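Local coordinates for protein glycosyl hydrolase, family 38 (Enterococcus faecalis, PDB 5KBP) that is a family 38 glycosyl hydrolase that probably cleaves alpha-linked mannose from carbohydrates, at residues V537-N542 and Y604-T609; K558-E563 and T648-I653. All blocks are in the same frame, centred on the assembly; numbering follows the deposited sequence.

Contact 1 (V537-N542 and Y604-T609)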
ATOM      1  N   VAL A 537     -35.502  12.442 -25.406  1.00 58.12           N
ATOM      2  CA  VAL A 537     -34.636  13.243 -24.547  1.00 51.83           C
ATOM      3  C   VAL A 537     -34.425  14.611 -25.178  1.00 55.24           C
ATOM      4  O   VAL A 537     -34.047  14.712 -26.352  1.00 62.45           O
ATOM      5  CB  VAL A 537     -33.291  12.539 -24.300  1.00 49.07           C
ATOM      6  CG1 VAL A 537     -32.367  13.427 -23.475  1.00 48.65           C
ATOM      7  CG2 VAL A 537     -33.518  11.204 -23.614  1.00 48.25           C
ATOM      8  N   LYS A 538     -34.672  15.661 -24.397  1.00 62.94           N
ATOM      9  CA  LYS A 538     -34.337  17.029 -24.763  1.00 62.31           C
ATOM     10  C   LYS A 538     -33.357  17.574 -23.737  1.00 60.51           C
ATOM     11  O   LYS A 538     -33.583  17.445 -22.529  1.00 57.64           O
ATOM     12  CB  LYS A 538     -35.587  17.913 -24.833  1.00 61.86           C
ATOM     13  CG  LYS A 538     -35.305  19.417 -24.876  1.00 66.85           C
ATOM     14  CD  LYS A 538     -34.499  19.814 -26.106  1.00 74.09           C
ATOM     15  CE  LYS A 538     -34.203  21.308 -26.129  1.00 76.84           C
ATOM     16  NZ  LYS A 538     -35.445  22.123 -26.229  1.00 80.67           N
ATOM     17  N   ILE A 539     -32.269  18.168 -24.214  1.00 51.22           N
ATOM     18  CA  ILE A 539     -31.267  18.791 -23.359  1.00 57.12           C
ATOM     19  C   ILE A 539     -31.447  20.299 -23.474  1.00 71.79           C
ATOM     20  O   ILE A 539     -31.147  20.894 -24.516  1.00 78.98           O
ATOM     21  CB  ILE A 539     -29.843  18.367 -23.738  1.00 48.75           C
ATOM     22  CG1 ILE A 539     -29.718  16.844 -23.692  1.00 49.25           C
ATOM     23  CG2 ILE A 539     -28.829  19.015 -22.807  1.00 46.63           C
ATOM     24  CD1 ILE A 539     -28.320  16.339 -23.939  1.00 48.08           C
ATOM     25  N   GLU A 540     -31.944  20.916 -22.407  1.00 70.16           N
ATOM     26  CA  GLU A 540     -32.205  22.345 -22.401  1.00 74.10           C
ATOM     27  C   GLU A 540     -30.901  23.133 -22.303  1.00 74.52           C
ATOM     28  O   GLU A 540     -29.856  22.611 -21.905  1.00 75.86           O
ATOM     29  CB  GLU A 540     -33.123  22.715 -21.234  1.00 67.17           C
ATOM     30  CG  GLU A 540     -34.322  21.792 -21.059  1.00 64.41           C
ATOM     31  CD  GLU A 540     -35.384  21.993 -22.123  1.00 75.57           C
ATOM     32  OE1 GLU A 540     -35.335  23.020 -22.832  1.00 76.71           O
ATOM     33  OE2 GLU A 540     -36.271  21.123 -22.247  1.00 77.75           O
ATOM     34  N   ASN A 541     -30.976  24.414 -22.678  1.00 75.26           N
ATOM     35  CA  ASN A 541     -29.858  25.324 -22.445  1.00 70.79           C
ATOM     36  C   ASN A 541     -29.504  25.409 -20.969  1.00 72.45           C
ATOM     37  O   ASN A 541     -28.366  25.753 -20.629  1.00 64.81           O
ATOM     38  CB  ASN A 541     -30.192  26.714 -22.986  1.00 74.75           C
ATOM     39  CG  ASN A 541     -30.587  26.690 -24.450  1.00 83.45           C
ATOM     40  OD1 ASN A 541     -30.002  25.960 -25.250  1.00 85.19           O
ATOM     41  ND2 ASN A 541     -31.589  27.485 -24.806  1.00 86.43           N
ATOM     42  N   ASN A 542     -30.464  25.111 -20.090  1.00 78.18           N
ATOM     43  CA  ASN A 542     -30.182  24.949 -18.670  1.00 76.45           C
ATOM     44  C   ASN A 542     -29.100  23.899 -18.442  1.00 77.29           C
ATOM     45  O   ASN A 542     -28.252  24.047 -17.555  1.00 76.60           O
ATOM     46  CB  ASN A 542     -31.475  24.557 -17.946  1.00 83.45           C
ATOM     47  CG  ASN A 542     -31.366  24.645 -16.436  1.00 91.41           C
ATOM     48  OD1 ASN A 542     -30.275  24.721 -15.878  1.00109.78           O
ATOM     49  ND2 ASN A 542     -32.512  24.630 -15.766  1.00 81.73           N
ATOM     50  N   TYR A 604     -24.118  13.028 -25.917  1.00 57.63           N
ATOM     51  CA  TYR A 604     -23.983  14.475 -25.816  1.00 58.48           C
ATOM     52  C   TYR A 604     -23.041  14.829 -24.675  1.00 59.99           C
ATOM     53  O   TYR A 604     -23.019  14.152 -23.641  1.00 58.75           O
ATOM     54  CB  TYR A 604     -25.339  15.147 -25.574  1.00 58.14           C
ATOM     55  CG  TYR A 604     -26.147  15.409 -26.823  1.00 65.19           C
ATOM     56  CD1 TYR A 604     -26.834  14.386 -27.459  1.00 61.05           C
ATOM     57  CD2 TYR A 604     -26.236  16.688 -27.357  1.00 68.19           C
ATOM     58  CE1 TYR A 604     -27.578  14.625 -28.597  1.00 61.99           C
ATOM     59  CE2 TYR A 604     -26.979  16.937 -28.495  1.00 71.83           C
ATOM     60  CZ  TYR A 604     -27.648  15.901 -29.109  1.00 70.57           C
ATOM     61  OH  TYR A 604     -28.391  16.139 -30.240  1.00 73.03           O
ATOM     62  N   GLN A 605     -22.271  15.895 -24.864  1.00 56.83           N
ATOM     63  CA  GLN A 605     -21.433  16.451 -23.811  1.00 49.90           C
ATOM     64  C   GLN A 605     -22.096  17.705 -23.264  1.00 56.71           C
ATOM     65  O   GLN A 605     -22.456  18.607 -24.029  1.00 54.29           O
ATOM     66  CB  GLN A 605     -20.033  16.782 -24.328  1.00 58.11           C
ATOM     67  CG  GLN A 605     -19.062  17.204 -23.235  1.00 54.97           C
ATOM     68  CD  GLN A 605     -17.893  18.009 -23.764  1.00 60.26           C
ATOM     69  OE1 GLN A 605     -18.077  19.044 -24.406  1.00 66.28           O
ATOM     70  NE2 GLN A 605     -16.679  17.539 -23.497  1.00 58.37           N
ATOM     71  N   ILE A 606     -22.267  17.757 -21.947  1.00 57.82           N
ATOM     72  CA  ILE A 606     -22.854  18.906 -21.269  1.00 54.44           C
ATOM     73  C   ILE A 606     -21.786  19.513 -20.371  1.00 49.86           C
ATOM     74  O   ILE A 606     -21.302  18.855 -19.441  1.00 45.12           O
ATOM     75  CB  ILE A 606     -24.098  18.520 -20.454  1.00 54.72           C
ATOM     76  CG1 ILE A 606     -25.139  17.852 -21.354  1.00 52.66           C
ATOM     77  CG2 ILE A 606     -24.686  19.748 -19.778  1.00 60.88           C
ATOM     78  CD1 ILE A 606     -26.361  17.359 -20.612  1.00 56.63           C
ATOM     79  N   LYS A 607     -21.420  20.761 -20.647  1.00 56.35           N
ATOM     80  CA  LYS A 607     -20.420  21.483 -19.873  1.00 55.58           C
ATOM     81  C   LYS A 607     -21.084  22.617 -19.107  1.00 60.56           C
ATOM     82  O   LYS A 607     -21.767  23.460 -19.700  1.00 53.58           O
ATOM     83  CB  LYS A 607     -19.314  22.036 -20.774  1.00 57.64           C
ATOM     84  CG  LYS A 607     -18.202  21.048 -21.079  1.00 63.18           C
ATOM     85  CD  LYS A 607     -17.068  21.729 -21.827  1.00 75.41           C
ATOM     86  CE  LYS A 607     -15.883  20.800 -22.016  1.00 84.62           C
ATOM     87  NZ  LYS A 607     -14.753  21.495 -22.692  1.00 86.86           N
ATOM     88  N   GLN A 608     -20.876  22.638 -17.792  1.00 63.38           N
ATOM     89  CA  GLN A 608     -21.388  23.689 -16.924  1.00 64.08           C
ATOM     90  C   GLN A 608     -20.271  24.154 -16.002  1.00 60.64           C
ATOM     91  O   GLN A 608     -19.611  23.331 -15.358  1.00 61.28           O
ATOM     92  CB  GLN A 608     -22.583  23.198 -16.101  1.00 63.27           C
ATOM     93  CG  GLN A 608     -23.809  22.845 -16.923  1.00 68.00           C
ATOM     94  CD  GLN A 608     -24.576  21.675 -16.340  1.00 66.54           C
ATOM     95  OE1 GLN A 608     -23.986  20.759 -15.768  1.00 68.26           O
ATOM     96  NE2 GLN A 608     -25.896  21.700 -16.479  1.00 67.26           N
ATOM     97  N   THR A 609     -20.058  25.465 -15.949  1.00 58.74           N
ATOM     98  CA  THR A 609     -19.095  26.077 -15.043  1.00 62.29           C
ATOM     99  C   THR A 609     -19.850  26.889 -13.999  1.00 60.30           C
ATOM    100  O   THR A 609     -20.676  27.739 -14.346  1.00 67.07           O
ATOM    101  CB  THR A 609     -18.106  26.968 -15.798  1.00 65.89           C
ATOM    102  OG1 THR A 609     -17.247  26.157 -16.608  1.00 61.74           O
ATOM    103  CG2 THR A 609     -17.257  27.774 -14.824  1.00 70.56           C
TER
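The Tyr604 ring is met obliquely by Ile539, whose CD1 methyl lies 3.6 Å from Tyr604 CB and 3.7 Å from Tyr604 CG, so the touch falls at the root of the ring. Around the same side chain pack Met530, Ile592 and Pro525, and its hydroxyl makes a weak bond to the backbone N of Glu529. The second flat group, the Gln608 amide, presents NE2 to the backbone O of Asn542 at 3.5 Å; this hydrogen bond is weak, with an N-H...O angle of 156°. A bend at chi2 (145°) sets the amide there. Between these two groups the isoleucines reach toward each other tip to tip, Ile539 CG2 standing 3.7 Å from Ile606 CD1. Of the two branches of Ile539, CG2 meets Ile606, while CD1 lies against Tyr604 and also reaches Ile606 CD1. Ile539 CA and Ile606 CA are 8.7 Å apart, and the chain leaving its strand at Ile539 runs along 604-608, the two directions differing by 7°. Strands 535-539 and 601-613 belong to different antiparallel sheets, so this is face-to-face sheet packing, as in the beta-sandwich of the mutarotase-like C-terminal domain of family 38.

Contact 2 (K558-E563 and T648-I653); sequences KLLTFE and TMVTMI. With SO4 (sulfate ion), chain K.
Leu560 carries its CG anti to the backbone N (chi1 -163°), directing the side chain to the other sheet, and chi2 turns CD2 onto Thr648 and Val650; Phe562 has CG beside its backbone N and anti to its carbonyl carbon (chi1 -63°), and brings CZ to the Thr648 hydroxyl. The contact is sheet-on-sheet packing in the beta-sandwich of the C-terminal domain, and the segment 558-563 owes its shape to two successive G1 beta bulges, Lys558-Leu559 opposite Leu545 and Leu560-Thr561 opposite Leu677. The positive phi of Leu560 belongs to the second bulge, yet its side chain still points into the core. Leu560 CD2 lies 3.9 Å from Thr648 CG2, the two side chains meeting tip to tip, and 4.0 Å from Val650 CG2, where the two side chains run antiparallel, alongside one another. Phe562 and Thr648 approach at a slant, with CZ 3.2 Å from OG1. That hydroxyl is not left to the ring: it is hydrogen-bonded to Thr663 OG1 on the neighbouring strand, so a buried polar atom is satisfied within its own sheet. Val676, Phe678 and Tyr778 add to the apolar surroundings of Leu560. Inside the bulged segment, Thr561 OG1 donates to Lys558 O at 2.9 Å, from 53° above the carbonyl plane, linking the first residue of one bulge to the second residue of the next. Lys558 itself extends outward, with Glu586 as a long, weak ionic partner, and its NZ donates to O4 of a sulfate ion, probably from the crystallisation liquor, at 2.9 Å.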
ATOM      1  N   LYS A 558     -36.367  18.910 -15.543  1.00 63.95           N
ATOM      2  CA  LYS A 558     -35.330  19.367 -14.618  1.00 68.70           C
ATOM      3  C   LYS A 558     -34.467  18.223 -14.092  1.00 72.25           C
ATOM      4  O   LYS A 558     -33.899  18.318 -12.999  1.00 64.25           O
ATOM      5  CB  LYS A 558     -35.934  20.157 -13.452  1.00 64.83           C
ATOM      6  CG  LYS A 558     -36.704  21.393 -13.887  1.00 65.37           C
ATOM      7  CD  LYS A 558     -37.320  22.109 -12.699  1.00 68.78           C
ATOM      8  CE  LYS A 558     -38.092  23.335 -13.145  1.00 70.86           C
ATOM      9  NZ  LYS A 558     -38.720  24.058 -12.008  1.00 72.86           N
ATOM     10  N   LEU A 559     -34.346  17.144 -14.857  1.00 72.73           N
ATOM     11  CA  LEU A 559     -33.497  16.031 -14.464  1.00 65.93           C
ATOM     12  C   LEU A 559     -32.030  16.367 -14.712  1.00 64.03           C
ATOM     13  O   LEU A 559     -31.697  17.197 -15.563  1.00 60.68           O
ATOM     14  CB  LEU A 559     -33.887  14.768 -15.228  1.00 59.08           C
ATOM     15  CG  LEU A 559     -35.315  14.264 -15.005  1.00 57.97           C
ATOM     16  CD1 LEU A 559     -35.630  13.099 -15.931  1.00 50.75           C
ATOM     17  CD2 LEU A 559     -35.512  13.863 -13.553  1.00 58.51           C
ATOM     18  N   LEU A 560     -31.154  15.704 -13.954  1.00 64.15           N
ATOM     19  CA  LEU A 560     -29.707  15.916 -14.029  1.00 58.14           C
ATOM     20  C   LEU A 560     -29.346  17.361 -13.677  1.00 63.31           C
ATOM     21  O   LEU A 560     -28.652  18.057 -14.423  1.00 63.72           O
ATOM     22  CB  LEU A 560     -29.159  15.527 -15.407  1.00 58.05           C
ATOM     23  CG  LEU A 560     -27.649  15.302 -15.528  1.00 56.57           C
ATOM     24  CD1 LEU A 560     -27.238  14.042 -14.783  1.00 52.07           C
ATOM     25  CD2 LEU A 560     -27.222  15.241 -16.989  1.00 53.25           C
ATOM     26  N   THR A 561     -29.834  17.812 -12.525  1.00 62.33           N
ATOM     27  CA  THR A 561     -29.499  19.124 -11.986  1.00 59.67           C
ATOM     28  C   THR A 561     -28.492  18.951 -10.856  1.00 62.60           C
ATOM     29  O   THR A 561     -28.691  18.120  -9.964  1.00 61.94           O
ATOM     30  CB  THR A 561     -30.748  19.849 -11.481  1.00 61.08           C
ATOM     31  OG1 THR A 561     -31.617  20.135 -12.585  1.00 68.50           O
ATOM     32  CG2 THR A 561     -30.371  21.153 -10.790  1.00 51.45           C
ATOM     33  N   PHE A 562     -27.418  19.732 -10.897  1.00 57.78           N
ATOM     34  CA  PHE A 562     -26.340  19.629  -9.924  1.00 53.12           C
ATOM     35  C   PHE A 562     -26.504  20.678  -8.832  1.00 54.26           C
ATOM     36  O   PHE A 562     -26.913  21.812  -9.099  1.00 55.62           O
ATOM     37  CB  PHE A 562     -24.979  19.776 -10.607  1.00 43.49           C
ATOM     38  CG  PHE A 562     -24.688  18.690 -11.601  1.00 50.69           C
ATOM     39  CD1 PHE A 562     -24.250  17.446 -11.176  1.00 56.62           C
ATOM     40  CD2 PHE A 562     -24.862  18.906 -12.957  1.00 54.73           C
ATOM     41  CE1 PHE A 562     -23.987  16.440 -12.087  1.00 59.25           C
ATOM     42  CE2 PHE A 562     -24.599  17.904 -13.873  1.00 54.67           C
ATOM     43  CZ  PHE A 562     -24.162  16.669 -13.436  1.00 55.76           C
ATOM     44  N   GLU A 563     -26.182  20.287  -7.601  1.00 52.42           N
ATOM     45  CA  GLU A 563     -26.361  21.137  -6.433  1.00 46.18           C
ATOM     46  C   GLU A 563     -25.155  20.990  -5.521  1.00 48.75           C
ATOM     47  O   GLU A 563     -24.793  19.871  -5.145  1.00 47.77           O
ATOM     48  CB  GLU A 563     -27.641  20.768  -5.675  1.00 45.52           C
ATOM     49  CG  GLU A 563     -27.865  21.552  -4.394  1.00 57.93           C
ATOM     50  CD  GLU A 563     -28.802  20.842  -3.438  1.00 66.02           C
ATOM     51  OE1 GLU A 563     -28.343  19.923  -2.727  1.00 63.74           O
ATOM     52  OE2 GLU A 563     -30.000  21.193  -3.406  1.00 69.03           O
ATOM     53  N   THR A 648     -20.631  16.384 -18.173  1.00 47.67           N
ATOM     54  CA  THR A 648     -21.420  15.161 -18.128  1.00 41.91           C
ATOM     55  C   THR A 648     -21.634  14.643 -19.543  1.00 45.89           C
ATOM     56  O   THR A 648     -21.982  15.413 -20.444  1.00 49.06           O
ATOM     57  CB  THR A 648     -22.773  15.399 -17.447  1.00 44.63           C
ATOM     58  OG1 THR A 648     -22.564  15.963 -16.147  1.00 49.79           O
ATOM     59  CG2 THR A 648     -23.538  14.091 -17.304  1.00 50.91           C
ATOM     60  N   MET A 649     -21.422  13.342 -19.732  1.00 55.71           N
ATOM     61  CA  MET A 649     -21.660  12.679 -21.009  1.00 55.53           C
ATOM     62  C   MET A 649     -22.955  11.881 -20.902  1.00 62.39           C
ATOM     63  O   MET A 649     -23.015  10.877 -20.186  1.00 74.37           O
ATOM     64  CB  MET A 649     -20.487  11.774 -21.382  1.00 51.82           C
ATOM     65  CG  MET A 649     -19.209  12.516 -21.737  1.00 59.45           C
ATOM     66  SD  MET A 649     -19.322  13.415 -23.296  1.00 69.42           S
ATOM     67  CE  MET A 649     -19.531  12.067 -24.458  1.00 66.61           C
ATOM     68  N   VAL A 650     -23.987  12.330 -21.608  1.00 57.21           N
ATOM     69  CA  VAL A 650     -25.273  11.641 -21.631  1.00 58.45           C
ATOM     70  C   VAL A 650     -25.300  10.729 -22.850  1.00 66.11           C
ATOM     71  O   VAL A 650     -25.204  11.198 -23.989  1.00 67.74           O
ATOM     72  CB  VAL A 650     -26.442  12.637 -21.660  1.00 56.05           C
ATOM     73  CG1 VAL A 650     -27.770  11.895 -21.619  1.00 49.28           C
ATOM     74  CG2 VAL A 650     -26.333  13.615 -20.502  1.00 50.47           C
ATOM     75  N   THR A 651     -25.436   9.426 -22.615  1.00 62.38           N
ATOM     76  CA  THR A 651     -25.349   8.426 -23.669  1.00 58.27           C
ATOM     77  C   THR A 651     -26.652   7.645 -23.769  1.00 54.42           C
ATOM     78  O   THR A 651     -27.254   7.284 -22.752  1.00 58.88           O
ATOM     79  CB  THR A 651     -24.182   7.461 -23.416  1.00 58.63           C
ATOM     80  OG1 THR A 651     -22.978   8.209 -23.204  1.00 60.16           O
ATOM     81  CG2 THR A 651     -23.987   6.533 -24.609  1.00 55.45           C
ATOM     82  N   MET A 652     -27.082   7.392 -25.004  1.00 48.46           N
ATOM     83  CA  MET A 652     -28.265   6.592 -25.288  1.00 53.15           C
ATOM     84  C   MET A 652     -27.949   5.619 -26.414  1.00 57.95           C
ATOM     85  O   MET A 652     -27.306   5.990 -27.400  1.00 58.02           O
ATOM     86  CB  MET A 652     -29.462   7.470 -25.684  1.00 51.47           C
ATOM     87  CG  MET A 652     -30.600   6.700 -26.345  1.00 61.09           C
ATOM     88  SD  MET A 652     -31.754   7.749 -27.250  1.00 66.57           S
ATOM     89  CE  MET A 652     -32.457   8.682 -25.899  1.00 61.79           C
ATOM     90  N   ILE A 653     -28.402   4.378 -26.264  1.00 58.82           N
ATOM     91  CA  ILE A 653     -28.279   3.376 -27.310  1.00 58.43           C
ATOM     92  C   ILE A 653     -29.674   3.034 -27.834  1.00 60.75           C
ATOM     93  O   ILE A 653     -30.693   3.358 -27.224  1.00 54.79           O
ATOM     94  CB  ILE A 653     -27.532   2.117 -26.828  1.00 53.26           C
ATOM     95  CG1 ILE A 653     -28.346   1.369 -25.773  1.00 59.01           C
ATOM     96  CG2 ILE A 653     -26.167   2.493 -26.276  1.00 47.16           C
ATOM     97  CD1 ILE A 653     -27.682   0.095 -25.295  1.00 54.93           C
TER
HETATM   98  S   SO4 K 909     -41.784  24.791 -13.809  0.66135.43           S
HETATM   99  O1  SO4 K 909     -41.624  23.379 -14.140  0.66133.14           O
HETATM  100  O2  SO4 K 909     -40.880  25.590 -14.631  0.66133.88           O
HETATM  101  O3  SO4 K 909     -43.163  25.198 -14.066  0.66136.74           O
HETATM  102  O4  SO4 K 909     -41.471  24.999 -12.398  0.66134.17           O

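How the contacts relate
Both contacts belong to the buried interior of one sandwich and join the same two sheets. Segments 537-542 and 558-563 come from one sheet, where strand 545-549 runs between their strands; 604-609 and 648-653 lie on adjacent strands of the other, probably hydrogen-bonded through Ile606 N to Thr648 O (2.8 Å) and Tyr604 N to Val650 O (2.9 Å). Contact 1 adds a weak amide bond to its apolar packing, whereas contact 2 is joined by packing alone. Charged side chains such as Lys538, Glu540, Lys558 and Lys607 take no part in either interface. The two patches merge where Gln608 OE1 packs 3.5 Å from Phe562 CD2 and where Val537 touches Met652.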